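Local structure of Oxidored_FMN domain-containing protein ([Pseudomonas] geniculata N1, 6L6J) at residues 203-208 against 247-252; 225-230 against 280-285; 374-379 against 659-664; 549-554 against 583-588; 592-597 against 605-610. The protein probably oxidises the amine of 6-hydroxypseudooxynicotine, working as a flavoenzyme that holds FMN, a [4Fe-4S] cluster and a molecule of ADP. One frame throughout, in Å; residues are numbered along the deposited sequence.

Interactions 1 and 2 belong to the FMN-binding TIM barrel and share strand 220-229: interaction 1 joins the helices before and after it, interaction 2 packs on its end nearer the flavin. Both are partly buried and rest on side-chain packing, largely apolar in 1 and mixed with charged groups in 2. Interaction 3, largely buried, sets an indole against the last helix, about 33 Å from interaction 1 at the nearest atoms. Interactions 4 and 5 lie far from the cofactors, share the three-stranded sheet and touch through Ala588 N and Lys596 O. Backbone hydrogen bonds dominate these two; interaction 4 is partly buried, interaction 5 the more exposed, carrying charged side chains on one face.

Interaction 1 (203-208 against 247-252); sequences LLRETL and EALADV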
# COMPACT_ATOMS: atom_id res chain seq x y z
N LEU A 203 30.18 -10.36 4.75
CA LEU A 203 30.01 -9.12 3.97
C LEU A 203 29.16 -8.14 4.79
O LEU A 203 29.52 -6.94 4.84
CB LEU A 203 29.38 -9.40 2.61
CG LEU A 203 29.34 -8.21 1.66
CD1 LEU A 203 30.63 -7.39 1.74
CD2 LEU A 203 29.10 -8.66 0.24
N LEU A 204 28.09 -8.64 5.43
CA LEU A 204 27.19 -7.84 6.30
C LEU A 204 27.97 -7.27 7.48
O LEU A 204 27.79 -6.08 7.77
CB LEU A 204 26.01 -8.69 6.80
CG LEU A 204 25.12 -7.98 7.82
CD1 LEU A 204 24.54 -6.69 7.25
CD2 LEU A 204 24.01 -8.88 8.31
N ARG A 205 28.78 -8.09 8.16
CA ARG A 205 29.63 -7.65 9.31
C ARG A 205 30.64 -6.61 8.83
O ARG A 205 30.64 -5.50 9.37
CB ARG A 205 30.28 -8.88 9.99
CG ARG A 205 31.59 -8.62 10.72
CD ARG A 205 32.32 -9.90 11.08
NE ARG A 205 31.76 -10.51 12.29
CZ ARG A 205 31.38 -11.78 12.43
NH1 ARG A 205 31.50 -12.66 11.44
NH2 ARG A 205 30.88 -12.19 13.58
N GLU A 206 31.46 -6.94 7.83
CA GLU A 206 32.54 -6.05 7.29
C GLU A 206 31.97 -4.70 6.83
O GLU A 206 32.63 -3.69 7.00
CB GLU A 206 33.25 -6.73 6.12
CG GLU A 206 34.17 -7.86 6.53
CD GLU A 206 34.92 -8.46 5.36
OE1 GLU A 206 34.41 -8.37 4.22
OE2 GLU A 206 36.01 -9.01 5.58
N THR A 207 30.78 -4.68 6.23
CA THR A 207 30.13 -3.44 5.76
C THR A 207 29.76 -2.60 7.00
O THR A 207 30.31 -1.47 7.14
CB THR A 207 28.96 -3.78 4.83
OG1 THR A 207 29.54 -4.44 3.70
CG2 THR A 207 28.18 -2.58 4.35
N LEU A 208 28.90 -3.15 7.86
CA LEU A 208 28.38 -2.52 9.10
C LEU A 208 29.49 -1.81 9.88
O LEU A 208 29.29 -0.62 10.27
CB LEU A 208 27.75 -3.61 9.97
CG LEU A 208 27.18 -3.14 11.30
CD1 LEU A 208 26.12 -2.07 11.08
CD2 LEU A 208 26.60 -4.31 12.08
N GLU A 247 22.56 -12.66 16.97
CA GLU A 247 23.56 -13.13 17.97
C GLU A 247 24.95 -12.60 17.61
O GLU A 247 25.53 -11.92 18.44
CB GLU A 247 23.53 -14.65 18.09
CG GLU A 247 22.62 -15.10 19.23
CD GLU A 247 22.30 -16.58 19.22
OE1 GLU A 247 23.01 -17.32 18.51
OE2 GLU A 247 21.33 -16.95 19.90
N ALA A 248 25.42 -12.87 16.40
CA ALA A 248 26.78 -12.52 15.92
C ALA A 248 27.05 -11.01 15.97
O ALA A 248 28.20 -10.62 16.22
CB ALA A 248 26.97 -13.05 14.52
N LEU A 249 26.04 -10.17 15.72
CA LEU A 249 26.21 -8.70 15.58
C LEU A 249 25.37 -7.92 16.61
O LEU A 249 25.18 -6.71 16.41
CB LEU A 249 25.80 -8.30 14.16
CG LEU A 249 26.48 -9.07 13.03
CD1 LEU A 249 25.79 -8.78 11.72
CD2 LEU A 249 27.96 -8.72 12.96
N ALA A 250 24.93 -8.58 17.69
CA ALA A 250 23.83 -8.15 18.59
C ALA A 250 23.97 -6.70 19.08
O ALA A 250 22.95 -6.02 19.14
CB ALA A 250 23.76 -9.10 19.77
N ASP A 251 25.17 -6.25 19.47
CA ASP A 251 25.39 -4.90 20.06
C ASP A 251 26.39 -4.12 19.20
O ASP A 251 26.96 -3.12 19.69
CB ASP A 251 25.79 -5.01 21.54
CG ASP A 251 24.65 -5.37 22.50
OD1 ASP A 251 23.47 -5.29 22.11
OD2 ASP A 251 24.95 -5.73 23.63
N VAL A 252 26.54 -4.50 17.92
CA VAL A 252 27.35 -3.75 16.92
C VAL A 252 26.59 -2.50 16.47
O VAL A 252 27.13 -1.40 16.56
CB VAL A 252 27.76 -4.63 15.73
CG1 VAL A 252 28.59 -3.85 14.70
CG2 VAL A 252 28.52 -5.85 16.21
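Helices 197-215 and 241-249 are consecutive outer helices of the FMN-binding TIM barrel, placed before and after strand 220-229, and they meet here through side chains. Arg205 can be followed outward from its backbone. Its CB rests on Leu249 CD2 at 3.8 Å. CG is anti to the backbone N (chi1 154°), and the chain runs on extended until a bend at chi3 (-80°) swings the guanidinium toward Ala248. There NH2 ends 4.1 Å from Ala248 CB and equally far from Ala248 O, which makes this a loose contact and not a hydrogen bond. Leu249 is the residue most covered by the opposite segment, because its two methyls divide the work: CD2 serves Arg205, while CD1 crosses obliquely to Leu204 CD2 at 3.8 Å. An alanine in place of Leu249 would remove both methyls and would probably loosen the packing of the two helices around Leu204 and the base of Arg205. Beyond Leu249 the chain closes a type I beta turn, held by Val252 N to Leu249 O at 3.0 Å, and this brings Val252 back toward the first helix. On the barrel side, Leu208 also touches Val221 and Val223 of strand 220-229, so it bridges the turn after helix 241-249 and the barrel wall. Its CG is anti to the backbone N, as is CG1 of Val252; the two side chains cross obliquely, with Leu208 CD2 over Val252 CG1 and Leu208 CG 3.7 Å from that same methyl.

Interaction 2 (225-230 against 280-285); sequences FAVEDR and PFIDFV
Phe281 turns the CD1-CE1-CZ part of its ring to two charged side chains at the C-terminal end of strand 220-229, the end of the TIM barrel where FMN is bound. Phe281 CZ lies over one face of the Arg230 guanidinium, 3.5 Å from Arg230 NE, with the two planes 34° apart: an inclined overlap, offset toward the rim. A bend at chi3 (69°) turns the guanidinium to this position, while Arg230 CD also touches Phe281 CZ at 3.6 Å. Glu228 comes to the ring edge instead. Its OE1 is near the ring plane, 3.7 Å from Phe281 CD1, and the carboxylate stands almost upright to the ring at 82°, a placement that would suit the slightly positive C-H rim.

The chain turns a corner at Val227, where its two methyls part. CG1 reaches tip to tip toward Phe284 CZ at 4.0 Å. Backbone bonds from Val227 and Glu228 to Asn259 and Ser261 tie this corner to strand 255-261, the next barrel strand; helix 279-282 comes later, before strand 293-296. The Ile282 side chain is about 10 Å from FMN. The other Val227 methyl, CG2, crosses obliquely to Ile282 CG2 at 3.9 Å.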
# COMPACT_ATOMS: atom_id res chain seq x y z
N PHE A 225 16.96 -5.60 8.88
CA PHE A 225 17.26 -7.05 8.72
C PHE A 225 15.96 -7.85 8.69
O PHE A 225 15.16 -7.74 9.63
CB PHE A 225 18.24 -7.53 9.78
CG PHE A 225 18.56 -9.01 9.70
CD1 PHE A 225 19.13 -9.54 8.56
CD2 PHE A 225 18.31 -9.86 10.77
CE1 PHE A 225 19.41 -10.89 8.46
CE2 PHE A 225 18.60 -11.21 10.67
CZ PHE A 225 19.14 -11.73 9.51
N ALA A 226 15.77 -8.58 7.58
CA ALA A 226 14.78 -9.67 7.45
C ALA A 226 15.26 -10.86 8.29
O ALA A 226 16.33 -11.45 7.94
CB ALA A 226 14.60 -10.03 5.99
N VAL A 227 14.53 -11.16 9.37
CA VAL A 227 14.88 -12.25 10.33
C VAL A 227 14.42 -13.57 9.72
O VAL A 227 15.22 -14.53 9.77
CB VAL A 227 14.31 -12.02 11.74
CG1 VAL A 227 15.00 -10.87 12.44
CG2 VAL A 227 12.80 -11.82 11.76
N GLU A 228 13.23 -13.58 9.12
CA GLU A 228 12.69 -14.76 8.38
C GLU A 228 12.40 -14.38 6.93
O GLU A 228 11.90 -13.26 6.71
CB GLU A 228 11.44 -15.30 9.08
CG GLU A 228 10.85 -16.52 8.39
CD GLU A 228 10.43 -17.66 9.31
OE1 GLU A 228 10.79 -17.60 10.52
OE2 GLU A 228 9.76 -18.60 8.81
N ASP A 229 12.70 -15.27 5.97
CA ASP A 229 12.19 -15.18 4.58
C ASP A 229 11.04 -16.17 4.46
O ASP A 229 11.29 -17.37 4.59
CB ASP A 229 13.29 -15.41 3.52
CG ASP A 229 12.80 -15.45 2.07
OD1 ASP A 229 12.14 -16.44 1.70
OD2 ASP A 229 13.07 -14.48 1.30
N ARG A 230 9.82 -15.67 4.20
CA ARG A 230 8.58 -16.49 4.11
C ARG A 230 8.26 -16.79 2.64
O ARG A 230 7.24 -17.46 2.40
CB ARG A 230 7.43 -15.75 4.81
CG ARG A 230 7.69 -15.53 6.29
CD ARG A 230 6.44 -15.11 7.05
NE ARG A 230 5.46 -16.19 7.16
CZ ARG A 230 4.18 -16.03 7.49
NH1 ARG A 230 3.37 -17.08 7.53
NH2 ARG A 230 3.70 -14.84 7.80
N PRO A 280 5.47 -12.66 16.57
CA PRO A 280 6.10 -13.97 16.76
C PRO A 280 7.48 -14.12 16.13
O PRO A 280 8.26 -14.83 16.69
CB PRO A 280 5.16 -14.96 16.05
CG PRO A 280 4.20 -14.07 15.28
CD PRO A 280 4.08 -12.80 16.11
N PHE A 281 7.75 -13.44 15.01
CA PHE A 281 9.00 -13.57 14.20
C PHE A 281 10.13 -12.71 14.76
O PHE A 281 11.30 -13.16 14.63
CB PHE A 281 8.75 -13.17 12.75
CG PHE A 281 7.76 -14.03 12.01
CD1 PHE A 281 8.16 -15.22 11.42
CD2 PHE A 281 6.43 -13.63 11.88
CE1 PHE A 281 7.25 -16.00 10.73
CE2 PHE A 281 5.52 -14.42 11.19
CZ PHE A 281 5.93 -15.61 10.62
N ILE A 282 9.81 -11.54 15.36
CA ILE A 282 10.82 -10.54 15.85
C ILE A 282 10.88 -10.52 17.39
O ILE A 282 11.80 -9.88 17.90
CB ILE A 282 10.61 -9.12 15.26
CG1 ILE A 282 9.22 -8.53 15.55
CG2 ILE A 282 10.91 -9.10 13.78
CD1 ILE A 282 8.94 -8.24 17.02
N ASP A 283 9.92 -11.17 18.06
CA ASP A 283 9.78 -11.34 19.54
C ASP A 283 11.12 -11.61 20.21
O ASP A 283 11.32 -11.14 21.33
CB ASP A 283 8.93 -12.58 19.88
CG ASP A 283 7.76 -12.35 20.83
OD1 ASP A 283 7.37 -11.16 21.02
OD2 ASP A 283 7.21 -13.36 21.34
N PHE A 284 11.98 -12.40 19.57
CA PHE A 284 13.25 -12.91 20.15
C PHE A 284 14.33 -11.81 20.17
O PHE A 284 15.30 -11.91 20.95
CB PHE A 284 13.75 -14.13 19.37
CG PHE A 284 14.45 -13.78 18.08
CD1 PHE A 284 13.73 -13.56 16.91
CD2 PHE A 284 15.84 -13.68 18.03
CE1 PHE A 284 14.37 -13.28 15.70
CE2 PHE A 284 16.48 -13.38 16.83
CZ PHE A 284 15.74 -13.19 15.67
N VAL A 285 14.21 -10.82 19.29
CA VAL A 285 15.30 -9.84 19.00
C VAL A 285 15.69 -9.10 20.29
O VAL A 285 16.89 -8.99 20.53
CB VAL A 285 14.91 -8.86 17.87
CG1 VAL A 285 15.97 -7.79 17.66
CG2 VAL A 285 14.65 -9.60 16.57

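Interaction 3 (374-379 against 659-664); sequences SGWHPE and DGRKAG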
# COMPACT_ATOMS: atom_id res chain seq x y z
N SER A 374 -0.52 18.80 -6.21
CA SER A 374 -1.88 19.38 -6.13
C SER A 374 -1.98 20.45 -5.03
O SER A 374 -3.01 21.15 -5.02
CB SER A 374 -2.88 18.27 -5.93
OG SER A 374 -2.90 17.39 -7.05
N GLY A 375 -0.97 20.59 -4.16
CA GLY A 375 -1.04 21.42 -2.92
C GLY A 375 -2.02 20.90 -1.87
O GLY A 375 -2.55 21.73 -1.11
N TRP A 376 -2.26 19.58 -1.78
CA TRP A 376 -3.19 18.94 -0.81
C TRP A 376 -2.46 18.60 0.48
O TRP A 376 -1.43 17.90 0.43
CB TRP A 376 -3.83 17.67 -1.39
CG TRP A 376 -4.77 17.94 -2.52
CD1 TRP A 376 -5.19 19.16 -2.97
CD2 TRP A 376 -5.45 16.97 -3.32
NE1 TRP A 376 -6.06 19.00 -4.01
CE2 TRP A 376 -6.24 17.67 -4.26
CE3 TRP A 376 -5.46 15.57 -3.36
CZ2 TRP A 376 -7.05 17.03 -5.19
CZ3 TRP A 376 -6.24 14.93 -4.30
CH2 TRP A 376 -7.03 15.66 -5.19
N HIS A 377 -3.01 19.06 1.60
CA HIS A 377 -2.50 18.75 2.96
C HIS A 377 -3.34 17.64 3.58
O HIS A 377 -4.52 17.48 3.27
CB HIS A 377 -2.40 20.04 3.79
CG HIS A 377 -1.50 21.05 3.15
ND1 HIS A 377 -0.20 20.74 2.72
CD2 HIS A 377 -1.69 22.35 2.82
CE1 HIS A 377 0.36 21.81 2.19
NE2 HIS A 377 -0.54 22.81 2.24
N PRO A 378 -2.73 16.79 4.43
CA PRO A 378 -3.48 15.78 5.18
C PRO A 378 -4.63 16.26 6.07
O PRO A 378 -5.61 15.56 6.11
CB PRO A 378 -2.42 15.08 6.05
CG PRO A 378 -1.17 15.93 5.94
CD PRO A 378 -1.28 16.69 4.64
N GLU A 379 -4.46 17.37 6.78
CA GLU A 379 -5.48 17.91 7.73
C GLU A 379 -6.00 19.28 7.28
O GLU A 379 -7.23 19.45 7.28
CB GLU A 379 -4.91 18.03 9.14
CG GLU A 379 -4.34 16.72 9.66
CD GLU A 379 -5.31 15.54 9.79
OE1 GLU A 379 -6.53 15.75 9.84
OE2 GLU A 379 -4.83 14.42 9.85
N ASP A 659 -11.40 11.55 -6.38
CA ASP A 659 -12.44 12.43 -6.98
C ASP A 659 -13.07 13.29 -5.88
O ASP A 659 -13.19 14.52 -6.08
CB ASP A 659 -13.53 11.65 -7.72
CG ASP A 659 -13.16 11.17 -9.10
OD1 ASP A 659 -12.04 11.45 -9.56
OD2 ASP A 659 -14.01 10.50 -9.73
N GLY A 660 -13.44 12.67 -4.76
CA GLY A 660 -14.11 13.34 -3.63
C GLY A 660 -13.32 14.53 -3.13
O GLY A 660 -13.91 15.61 -2.98
N ARG A 661 -12.02 14.33 -2.87
CA ARG A 661 -11.08 15.37 -2.38
C ARG A 661 -10.98 16.47 -3.43
O ARG A 661 -11.10 17.65 -3.04
CB ARG A 661 -9.69 14.78 -2.10
CG ARG A 661 -8.73 15.77 -1.45
CD ARG A 661 -9.13 16.16 -0.03
NE ARG A 661 -8.09 15.79 0.91
CZ ARG A 661 -8.21 14.95 1.94
NH1 ARG A 661 -9.37 14.35 2.17
NH2 ARG A 661 -7.17 14.70 2.73
N LYS A 662 -10.80 16.11 -4.71
CA LYS A 662 -10.61 17.07 -5.83
C LYS A 662 -11.82 18.02 -5.88
O LYS A 662 -11.61 19.24 -5.80
CB LYS A 662 -10.42 16.35 -7.16
CG LYS A 662 -10.00 17.23 -8.33
CD LYS A 662 -9.58 16.40 -9.54
CE LYS A 662 -9.60 17.16 -10.85
NZ LYS A 662 -9.74 16.22 -11.99
N ALA A 663 -13.03 17.47 -5.93
CA ALA A 663 -14.28 18.27 -5.90
C ALA A 663 -14.24 19.20 -4.68
O ALA A 663 -14.41 20.42 -4.86
CB ALA A 663 -15.49 17.36 -5.89
N GLY A 664 -13.97 18.65 -3.50
CA GLY A 664 -13.95 19.39 -2.22
C GLY A 664 -12.98 20.58 -2.22
O GLY A 664 -13.30 21.60 -1.58
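The Trp376 indole has a covered face on either side: Ser374 CB lies over one, and Arg661 CG over the opposite one. The second is a CH-pi contact, with Arg661 CG 3.8 Å from the centroid of the six-membered ring and only 11° off its normal. Lys662 approaches obliquely at the far end of the ring, its CA 3.6 Å from Trp376 CZ2. Arg661 and the indole slide past each other in opposite directions. With CG anti to the backbone N, the arginine chain bends at chi2 and again at chi3, so that the guanidinium plane is tilted 54° from the ring.

That charged end points past the indole. Arg661 NH2 stays 3.8 Å from Pro378 O, a loose approach, whereas Arg661 NH1 forms a salt bridge with Glu402. An alanine at Trp376 would take away the surface under Arg661 CG and Lys662 CA, and would probably weaken the hold of the loop on this helix. The Trp376 ring also meets Tyr658 at about 45°. The loop between helix 349-355 and strand 390-394 is thereby laid along helix 653-666, while Glu402 links that helix to helix 398-410, which follows the first strand of the Rossmann-like ADP-binding domain.

Interaction 4 (549-554 against 583-588); sequences TYVTTA and VGTAIA
The two chain segments cross almost at right angles, 97° between CA 551 to 554 and CA 583 to 586, and two backbone hydrogen bonds fasten the crossing. Thr585 N gives a nearly straight bond (167°) to Thr552 O at 3.0 Å, in the carbonyl plane and on a lone pair. Gly584 N reaches Ala554 O at 2.9 Å, but from 40° above that carbonyl plane. Gly584 has a positive phi, which favours glycine at this bend.

Around these bonds the side chains are small. Thr552 OG1 accepts from Ala554 N at 3.1 Å, an ST turn, and is also hydrogen-bonded to Asp527 O. Its CG2 crosses obliquely to Val583 CG1 at 3.9 Å. In this OYE-like second alpha/beta domain, strand 547-552 runs parallel to strand 580-582; directly after the latter, the chain bends through Val583 and Gly584 into strand 585-590 of a separate antiparallel sheet. Thr585 OG1 bonds back to Val583 O at 2.8 Å within that bend. Further along, Thr553 points OG1 to Glu528 and Tyr530, which leaves its methyl CG2 to meet Ala586 CB at 3.7 Å. Val551 CG1 sits 4.2 Å from Thr585 CG2, and Val551 also packs on Val582.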
# COMPACT_ATOMS: atom_id res chain seq x y z
N THR A 549 -14.47 -23.14 -9.69
CA THR A 549 -13.33 -22.96 -10.63
C THR A 549 -13.17 -21.46 -10.94
O THR A 549 -14.11 -20.85 -11.48
CB THR A 549 -13.51 -23.79 -11.91
OG1 THR A 549 -13.46 -25.18 -11.60
CG2 THR A 549 -12.44 -23.54 -12.95
N TYR A 550 -12.01 -20.89 -10.65
CA TYR A 550 -11.66 -19.49 -11.03
C TYR A 550 -11.02 -19.52 -12.42
O TYR A 550 -10.00 -20.24 -12.59
CB TYR A 550 -10.71 -18.86 -10.00
CG TYR A 550 -10.09 -17.56 -10.47
CD1 TYR A 550 -8.90 -17.54 -11.19
CD2 TYR A 550 -10.72 -16.36 -10.23
CE1 TYR A 550 -8.34 -16.35 -11.62
CE2 TYR A 550 -10.17 -15.16 -10.65
CZ TYR A 550 -8.98 -15.16 -11.36
OH TYR A 550 -8.47 -13.97 -11.79
N VAL A 551 -11.60 -18.77 -13.37
CA VAL A 551 -11.22 -18.78 -14.82
C VAL A 551 -10.89 -17.35 -15.23
O VAL A 551 -11.79 -16.49 -15.03
CB VAL A 551 -12.37 -19.34 -15.69
CG1 VAL A 551 -12.01 -19.34 -17.17
CG2 VAL A 551 -12.82 -20.72 -15.25
N THR A 552 -9.67 -17.09 -15.75
CA THR A 552 -9.33 -15.77 -16.32
C THR A 552 -8.67 -15.89 -17.71
O THR A 552 -8.05 -16.93 -18.01
CB THR A 552 -8.43 -14.95 -15.39
OG1 THR A 552 -8.30 -13.68 -16.05
CG2 THR A 552 -7.07 -15.58 -15.13
N THR A 553 -8.79 -14.80 -18.49
CA THR A 553 -8.15 -14.59 -19.82
C THR A 553 -6.71 -14.15 -19.64
O THR A 553 -5.91 -14.32 -20.57
CB THR A 553 -8.93 -13.57 -20.66
OG1 THR A 553 -9.10 -12.39 -19.87
CG2 THR A 553 -10.29 -14.09 -21.11
N ALA A 554 -6.40 -13.61 -18.46
CA ALA A 554 -5.04 -13.22 -18.02
C ALA A 554 -4.17 -14.46 -17.77
O ALA A 554 -4.70 -15.58 -17.55
CB ALA A 554 -5.14 -12.35 -16.79
N VAL A 583 -6.30 -20.40 -16.27
CA VAL A 583 -5.71 -19.14 -16.82
C VAL A 583 -5.58 -19.20 -18.35
O VAL A 583 -5.87 -20.24 -18.96
CB VAL A 583 -4.36 -18.85 -16.15
CG1 VAL A 583 -4.59 -18.57 -14.66
CG2 VAL A 583 -3.34 -19.97 -16.38
N GLY A 584 -5.19 -18.06 -18.94
CA GLY A 584 -5.12 -17.85 -20.40
C GLY A 584 -6.28 -18.50 -21.14
O GLY A 584 -6.04 -19.06 -22.23
N THR A 585 -7.49 -18.39 -20.58
CA THR A 585 -8.71 -19.08 -21.06
C THR A 585 -9.88 -18.08 -21.10
O THR A 585 -10.12 -17.40 -20.09
CB THR A 585 -9.07 -20.30 -20.20
OG1 THR A 585 -8.05 -21.29 -20.29
CG2 THR A 585 -10.35 -20.98 -20.63
N ALA A 586 -10.59 -18.04 -22.23
CA ALA A 586 -11.80 -17.22 -22.43
C ALA A 586 -13.03 -18.13 -22.55
O ALA A 586 -12.89 -19.31 -22.98
CB ALA A 586 -11.64 -16.35 -23.65
N ILE A 587 -14.20 -17.58 -22.22
CA ILE A 587 -15.52 -18.23 -22.41
C ILE A 587 -16.03 -17.91 -23.82
O ILE A 587 -16.22 -16.72 -24.13
CB ILE A 587 -16.48 -17.77 -21.32
CG1 ILE A 587 -16.06 -18.34 -19.96
CG2 ILE A 587 -17.91 -18.14 -21.67
CD1 ILE A 587 -16.98 -17.98 -18.82
N ALA A 588 -16.26 -18.95 -24.63
CA ALA A 588 -16.87 -18.87 -25.98
C ALA A 588 -18.38 -18.67 -25.83
O ALA A 588 -18.96 -17.81 -26.54
CB ALA A 588 -16.57 -20.10 -26.79

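Interaction 5 (592-597 against 605-610); sequences PSSVKV and ENEMAA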
# COMPACT_ATOMS: atom_id res chain seq x y z
N PRO A 592 -26.81 -24.55 -20.55
CA PRO A 592 -27.63 -24.71 -19.33
C PRO A 592 -26.90 -25.27 -18.10
O PRO A 592 -27.34 -25.02 -16.99
CB PRO A 592 -28.70 -25.75 -19.74
CG PRO A 592 -28.77 -25.68 -21.24
CD PRO A 592 -27.37 -25.28 -21.70
N SER A 593 -25.85 -26.07 -18.32
CA SER A 593 -25.13 -26.80 -17.25
C SER A 593 -23.64 -26.98 -17.60
O SER A 593 -22.97 -27.82 -16.96
CB SER A 593 -25.79 -28.13 -17.01
OG SER A 593 -25.45 -29.06 -18.04
N SER A 594 -23.13 -26.24 -18.58
CA SER A 594 -21.67 -26.20 -18.90
C SER A 594 -21.34 -24.91 -19.66
O SER A 594 -22.26 -24.29 -20.22
CB SER A 594 -21.26 -27.43 -19.67
OG SER A 594 -21.87 -27.47 -20.95
N VAL A 595 -20.07 -24.53 -19.66
CA VAL A 595 -19.55 -23.45 -20.55
C VAL A 595 -18.55 -24.08 -21.53
O VAL A 595 -17.80 -25.00 -21.11
CB VAL A 595 -18.91 -22.30 -19.75
CG1 VAL A 595 -19.80 -21.85 -18.60
CG2 VAL A 595 -17.53 -22.66 -19.24
N LYS A 596 -18.59 -23.63 -22.79
CA LYS A 596 -17.51 -23.85 -23.77
C LYS A 596 -16.46 -22.76 -23.54
O LYS A 596 -16.86 -21.57 -23.39
CB LYS A 596 -18.04 -23.85 -25.21
CG LYS A 596 -18.81 -25.11 -25.61
CD LYS A 596 -19.12 -25.17 -27.11
CE LYS A 596 -20.12 -26.27 -27.47
NZ LYS A 596 -21.51 -25.91 -27.09
N VAL A 597 -15.19 -23.16 -23.45
CA VAL A 597 -14.03 -22.25 -23.27
C VAL A 597 -13.01 -22.50 -24.38
O VAL A 597 -13.04 -23.56 -25.00
CB VAL A 597 -13.41 -22.39 -21.87
CG1 VAL A 597 -14.44 -22.23 -20.76
CG2 VAL A 597 -12.66 -23.69 -21.71
N GLU A 605 -10.14 -25.97 -27.46
CA GLU A 605 -11.49 -25.86 -26.84
C GLU A 605 -11.72 -26.95 -25.78
O GLU A 605 -10.98 -27.96 -25.73
CB GLU A 605 -12.55 -25.90 -27.92
CG GLU A 605 -12.34 -24.85 -28.98
CD GLU A 605 -13.45 -24.77 -30.00
OE1 GLU A 605 -14.00 -23.66 -30.16
OE2 GLU A 605 -13.76 -25.83 -30.62
N ASN A 606 -12.74 -26.74 -24.96
CA ASN A 606 -13.05 -27.55 -23.76
C ASN A 606 -14.48 -27.27 -23.32
O ASN A 606 -14.95 -26.15 -23.54
CB ASN A 606 -12.09 -27.20 -22.62
CG ASN A 606 -10.97 -28.19 -22.51
OD1 ASN A 606 -9.89 -27.99 -23.08
ND2 ASN A 606 -11.24 -29.28 -21.81
N GLU A 607 -15.13 -28.26 -22.71
CA GLU A 607 -16.40 -28.05 -21.95
C GLU A 607 -16.10 -28.23 -20.46
O GLU A 607 -15.43 -29.22 -20.09
CB GLU A 607 -17.51 -28.97 -22.47
CG GLU A 607 -18.39 -28.34 -23.54
CD GLU A 607 -19.85 -28.75 -23.49
OE1 GLU A 607 -20.46 -28.62 -22.41
OE2 GLU A 607 -20.39 -29.20 -24.53
N MET A 608 -16.56 -27.27 -19.65
CA MET A 608 -16.53 -27.33 -18.17
C MET A 608 -17.98 -27.40 -17.68
O MET A 608 -18.80 -26.55 -18.08
CB MET A 608 -15.87 -26.08 -17.57
CG MET A 608 -14.44 -25.86 -18.03
SD MET A 608 -13.59 -24.51 -17.15
CE MET A 608 -11.93 -24.84 -17.73
N ALA A 609 -18.28 -28.39 -16.84
CA ALA A 609 -19.56 -28.47 -16.12
C ALA A 609 -19.65 -27.23 -15.21
O ALA A 609 -18.60 -26.77 -14.72
CB ALA A 609 -19.63 -29.77 -15.36
N ALA A 610 -20.84 -26.67 -15.06
CA ALA A 610 -21.06 -25.45 -14.26
C ALA A 610 -22.55 -25.28 -13.98
O ALA A 610 -23.28 -24.90 -14.91
CB ALA A 610 -20.47 -24.27 -15.00
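Glu607 and Lys596 lie side by side and point the same way from one face of a two-stranded pairing, their CG atoms 3.9 Å apart. The charged ends do not close into a salt bridge: Lys596 NZ is 4.3 Å from Glu607 OE2, where some attraction is likely. Instead, a bend at chi2 (-145°) turns the carboxylate toward Ser594, whose OG donates to Glu607 OE1 from above the carboxylate plane; the modelled distance is very short, which at this resolution carries little weight.

The other face is mostly apolar, Asn606 excepted. Val595 and Met608 cross obliquely, CG2 of Val595 4.2 Å from Met608 CB. Because the methionine chain is extended beyond CG (chi2 -173°), its CE travels along the strand to Val597 CG2, and that valine methyl also packs against Asn606 CB at 3.7 Å. Val595, Met608 and Ala610 touch Ile524 of strand 522-527, so this side faces the neighbouring sheet.

The register pairs residues of the same face. Val595 and Met608 form a hydrogen-bonded pair, with Val595 N to Met608 O at 2.9 Å and a nearly straight return bond (173°) from Met608 N to Val595 O. Val597 and Asn606 repeat it, although the bond from Asn606 N to Val597 O is weak. Strands 594-599 and 605-609 thus make an antiparallel beta hairpin, at the edge of the three-stranded sheet that strand 585-590 completes.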